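Local coordinates for protein GCN5-related N-acetyltransferase (Ralstonia eutropha JMP134, PDB 2Q0Y) that probably transfers acyl groups, most likely acetyl, as a member of the GCN5-related N-acetyltransferase family, and binds zinc and magnesium ions, at residues L65-I73 and L108-R119. Sequence-based numbering, arbitrary orientation.
Sequences LAGIGLMVI and LMNRAEAEFAER
Ala66, Ile68 and Leu70 on the central strand 63-74 meet Leu108, Ala112, Glu115 and Phe116 of helix 104-118 in a buried, almost wholly apolar helix-on-sheet contact. Strand and helix run nearly in the same direction, 24° apart, with their axes 8.8 Å from each other at closest; Ile68, Leu70 and Val72 lie opposite Leu108, Ala112 and Phe116, which follow one another about a helix turn apart. At the start, Leu108 reaches along the strand and sets CD1 3.7 Å from Ala66 CB. Ile68 slides past Leu108 the opposite way: CG1 lies anti to the backbone N (chi1 -165°), which carries CD1 to within 3.8 Å of SE of selenomethionine Met109, while CG2 stays by Leu108 CB. Ala112, small enough to let the strand side chains approach, receives Ile68 CD1 on its CB and Leu70 CD2 3.9 Å from its CA.

Leu70 is buried among Ala112, Glu115, Phe116 and Arg119. Its CD2 also rests on Glu115 CG, and its CB lies 3.9 Å from Phe116 CZ. The ring of Phe116 reaches in between helix and sheet, touching Ile90 of the adjacent strand 86-95 and Ala124 of strand 123-127 beyond it. At the C-terminal end of the helix, Leu70 CD1 sits over one face of the Arg119 guanidinium. That group is steadied from its edge by a salt bridge, Arg119 NE to Glu115 OE2 at 2.8 Å, nearly in the guanidinium plane and using the anti lone pair of the carboxylate. No direct hydrogen bond joins the two segments; a water accepts from Arg119 NH1 and donates weakly to Leu70 O.

Helix 104-118 links the parallel strands 86-95 and 123-127 as a beta-alpha-beta crossover and packs across strand 63-74, as in the GNAT fold.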
loop_
_atom_site.group_PDB
_atom_site.type_symbol
_atom_site.label_atom_id
_atom_site.label_comp_id
_atom_site.label_asym_id
_atom_site.label_seq_id
_atom_site.Cartn_x
_atom_site.Cartn_y
_atom_site.Cartn_z
ATOM N N LEU A 65 22.764 15.559 -3.692
ATOM C CA LEU A 65 22.595 15.785 -2.252
ATOM C C LEU A 65 21.311 15.164 -1.707
ATOM O O LEU A 65 21.151 15.025 -0.499
ATOM C CB LEU A 65 22.483 17.293 -1.977
ATOM C CG LEU A 65 23.645 18.245 -2.181
ATOM C CD1 LEU A 65 23.225 19.562 -1.624
ATOM C CD2 LEU A 65 24.907 17.756 -1.496
ATOM N N ALA A 66 20.374 14.857 -2.597
ATOM C CA ALA A 66 19.056 14.383 -2.184
ATOM C C ALA A 66 18.358 13.708 -3.343
ATOM O O ALA A 66 18.674 13.942 -4.507
ATOM C CB ALA A 66 18.204 15.529 -1.688
ATOM N N GLY A 67 17.364 12.894 -3.018
ATOM C CA GLY A 67 16.587 12.221 -4.031
ATOM C C GLY A 67 15.229 11.827 -3.513
ATOM O O GLY A 67 15.004 11.784 -2.301
ATOM N N ILE A 68 14.333 11.534 -4.445
ATOM C CA ILE A 68 13.003 11.034 -4.141
ATOM C C ILE A 68 12.604 10.034 -5.218
ATOM O O ILE A 68 13.062 10.115 -6.373
ATOM C CB ILE A 68 11.985 12.189 -4.003
ATOM C CG1 ILE A 68 10.686 11.721 -3.317
ATOM C CG2 ILE A 68 11.721 12.843 -5.373
ATOM C CD1 ILE A 68 9.792 12.899 -2.904
ATOM N N GLY A 69 11.786 9.064 -4.822
ATOM C CA GLY A 69 11.284 8.048 -5.742
ATOM C C GLY A 69 9.775 8.131 -5.859
ATOM O O GLY A 69 9.092 8.497 -4.895
ATOM N N LEU A 70 9.249 7.753 -7.021
ATOM C CA LEU A 70 7.811 7.695 -7.230
ATOM C C LEU A 70 7.421 6.556 -8.164
ATOM O O LEU A 70 8.151 6.201 -9.080
ATOM C CB LEU A 70 7.264 9.038 -7.739
ATOM C CG LEU A 70 7.608 9.570 -9.118
ATOM C CD1 LEU A 70 6.608 9.117 -10.217
ATOM C CD2 LEU A 70 7.661 11.119 -9.072
HETATM N N MSE A 71 6.262 5.987 -7.874
HETATM C CA MSE A 71 5.684 4.906 -8.640
HETATM C C MSE A 71 4.202 5.165 -8.766
HETATM O O MSE A 71 3.627 5.921 -7.990
HETATM C CB MSE A 71 5.909 3.580 -7.922
HETATM C CG MSE A 71 7.363 3.297 -7.582
HETATM SE SE MSE A 71 7.488 1.691 -6.517
HETATM C CE MSE A 71 7.247 0.633 -7.878
ATOM N N VAL A 72 3.600 4.560 -9.777
ATOM C CA VAL A 72 2.146 4.522 -9.898
ATOM C C VAL A 72 1.824 3.040 -9.799
ATOM O O VAL A 72 2.185 2.259 -10.683
ATOM C CB VAL A 72 1.666 5.132 -11.213
ATOM C CG1 VAL A 72 0.149 5.024 -11.347
ATOM C CG2 VAL A 72 2.097 6.585 -11.298
ATOM N N ILE A 73 1.206 2.642 -8.696
ATOM C CA ILE A 73 0.963 1.234 -8.432
ATOM C C ILE A 73 -0.457 0.842 -8.776
ATOM O O ILE A 73 -1.386 1.647 -8.653
ATOM C CB ILE A 73 1.308 0.863 -6.994
ATOM C CG1 ILE A 73 0.419 1.583 -5.996
ATOM C CG2 ILE A 73 2.779 1.232 -6.716
ATOM C CD1 ILE A 73 0.666 1.164 -4.547
ATOM N N LEU A 108 11.460 18.548 -3.362
ATOM C CA LEU A 108 11.335 17.228 -3.977
ATOM C C LEU A 108 9.917 16.678 -3.850
ATOM O O LEU A 108 9.390 16.100 -4.800
ATOM C CB LEU A 108 12.343 16.245 -3.379
ATOM C CG LEU A 108 13.801 16.491 -3.780
ATOM C CD1 LEU A 108 14.751 15.582 -3.025
ATOM C CD2 LEU A 108 13.990 16.311 -5.268
HETATM N N MSE A 109 9.289 16.865 -2.693
HETATM C CA MSE A 109 7.894 16.462 -2.562
HETATM C C MSE A 109 7.010 17.206 -3.558
HETATM O O MSE A 109 6.115 16.616 -4.158
HETATM C CB MSE A 109 7.389 16.684 -1.149
HETATM C CG MSE A 109 7.909 15.692 -0.122
HETATM SE SE MSE A 109 7.155 13.930 -0.312
HETATM C CE MSE A 109 5.277 14.322 0.091
ATOM N N ASN A 110 7.250 18.498 -3.730
ATOM C CA ASN A 110 6.481 19.280 -4.692
ATOM C C ASN A 110 6.649 18.746 -6.100
ATOM O O ASN A 110 5.662 18.658 -6.853
ATOM C CB ASN A 110 6.897 20.758 -4.660
ATOM C CG ASN A 110 6.317 21.513 -3.484
ATOM O OD1 ASN A 110 5.283 21.155 -2.945
ATOM N ND2 ASN A 110 6.976 22.602 -3.111
ATOM N N ARG A 111 7.883 18.390 -6.461
ATOM C CA ARG A 111 8.136 17.804 -7.782
ATOM C C ARG A 111 7.404 16.475 -7.967
ATOM O O ARG A 111 6.858 16.206 -9.038
ATOM C CB ARG A 111 9.620 17.567 -8.047
ATOM C CG ARG A 111 10.416 18.796 -8.423
ATOM C CD ARG A 111 10.467 19.069 -9.962
ATOM N NE ARG A 111 9.160 19.349 -10.580
ATOM C CZ ARG A 111 8.388 20.418 -10.324
ATOM N NH1 ARG A 111 8.757 21.365 -9.452
ATOM N NH2 ARG A 111 7.219 20.549 -10.952
ATOM N N ALA A 112 7.427 15.635 -6.942
ATOM C CA ALA A 112 6.747 14.347 -7.002
ATOM C C ALA A 112 5.247 14.520 -7.138
ATOM O O ALA A 112 4.617 13.864 -7.981
ATOM C CB ALA A 112 7.076 13.506 -5.763
ATOM N N GLU A 113 4.661 15.367 -6.304
ATOM C CA GLU A 113 3.220 15.613 -6.380
ATOM C C GLU A 113 2.814 16.206 -7.747
ATOM O O GLU A 113 1.791 15.824 -8.307
ATOM C CB GLU A 113 2.751 16.517 -5.260
ATOM C CG GLU A 113 2.901 15.871 -3.879
ATOM C CD GLU A 113 2.490 16.780 -2.734
ATOM O OE1 GLU A 113 1.863 17.841 -2.957
ATOM O OE2 GLU A 113 2.853 16.432 -1.597
ATOM N N ALA A 114 3.625 17.118 -8.276
ATOM C CA ALA A 114 3.354 17.728 -9.584
ATOM C C ALA A 114 3.420 16.701 -10.711
ATOM O O ALA A 114 2.650 16.777 -11.668
ATOM C CB ALA A 114 4.327 18.847 -9.855
ATOM N N GLU A 115 4.351 15.754 -10.596
ATOM C CA GLU A 115 4.465 14.672 -11.559
ATOM C C GLU A 115 3.200 13.814 -11.543
ATOM O O GLU A 115 2.662 13.492 -12.591
ATOM C CB GLU A 115 5.714 13.839 -11.281
ATOM C CG GLU A 115 5.932 12.726 -12.255
ATOM C CD GLU A 115 6.288 13.215 -13.652
ATOM O OE1 GLU A 115 6.795 14.340 -13.777
ATOM O OE2 GLU A 115 6.049 12.454 -14.627
ATOM N N PHE A 116 2.696 13.485 -10.354
ATOM C CA PHE A 116 1.430 12.755 -10.249
ATOM C C PHE A 116 0.277 13.549 -10.886
ATOM O O PHE A 116 -0.566 12.981 -11.579
ATOM C CB PHE A 116 1.074 12.441 -8.786
ATOM C CG PHE A 116 1.925 11.376 -8.146
ATOM C CD1 PHE A 116 2.398 10.279 -8.865
ATOM C CD2 PHE A 116 2.224 11.463 -6.803
ATOM C CE1 PHE A 116 3.173 9.314 -8.258
ATOM C CE2 PHE A 116 3.016 10.488 -6.188
ATOM C CZ PHE A 116 3.480 9.417 -6.924
ATOM N N ALA A 117 0.261 14.859 -10.675
ATOM C CA ALA A 117 -0.774 15.715 -11.262
ATOM C C ALA A 117 -0.720 15.692 -12.795
ATOM O O ALA A 117 -1.742 15.567 -13.453
ATOM C CB ALA A 117 -0.681 17.114 -10.757
ATOM N N GLU A 118 0.481 15.828 -13.340
ATOM C CA GLU A 118 0.711 15.742 -14.776
ATOM C C GLU A 118 0.208 14.416 -15.344
ATOM O O GLU A 118 -0.325 14.378 -16.459
ATOM C CB GLU A 118 2.208 15.895 -15.057
ATOM C CG GLU A 118 2.622 15.731 -16.511
ATOM C CD GLU A 118 4.141 15.776 -16.676
ATOM O OE1 GLU A 118 4.842 15.505 -15.702
ATOM O OE2 GLU A 118 4.636 16.105 -17.763
ATOM N N ARG A 119 0.371 13.349 -14.572
ATOM C CA ARG A 119 -0.043 12.020 -14.975
ATOM C C ARG A 119 -1.528 11.746 -14.706
ATOM O O ARG A 119 -2.019 10.653 -15.007
ATOM C CB ARG A 119 0.847 10.973 -14.293
ATOM C CG ARG A 119 2.306 11.031 -14.730
ATOM C CD ARG A 119 3.114 10.006 -13.965
ATOM N NE ARG A 119 4.537 10.082 -14.279
ATOM C CZ ARG A 119 5.391 9.070 -14.198
ATOM N NH1 ARG A 119 4.978 7.857 -13.844
ATOM N NH2 ARG A 119 6.674 9.270 -14.476
HETATM O O HOH W 1 6.909 6.392 -12.162
#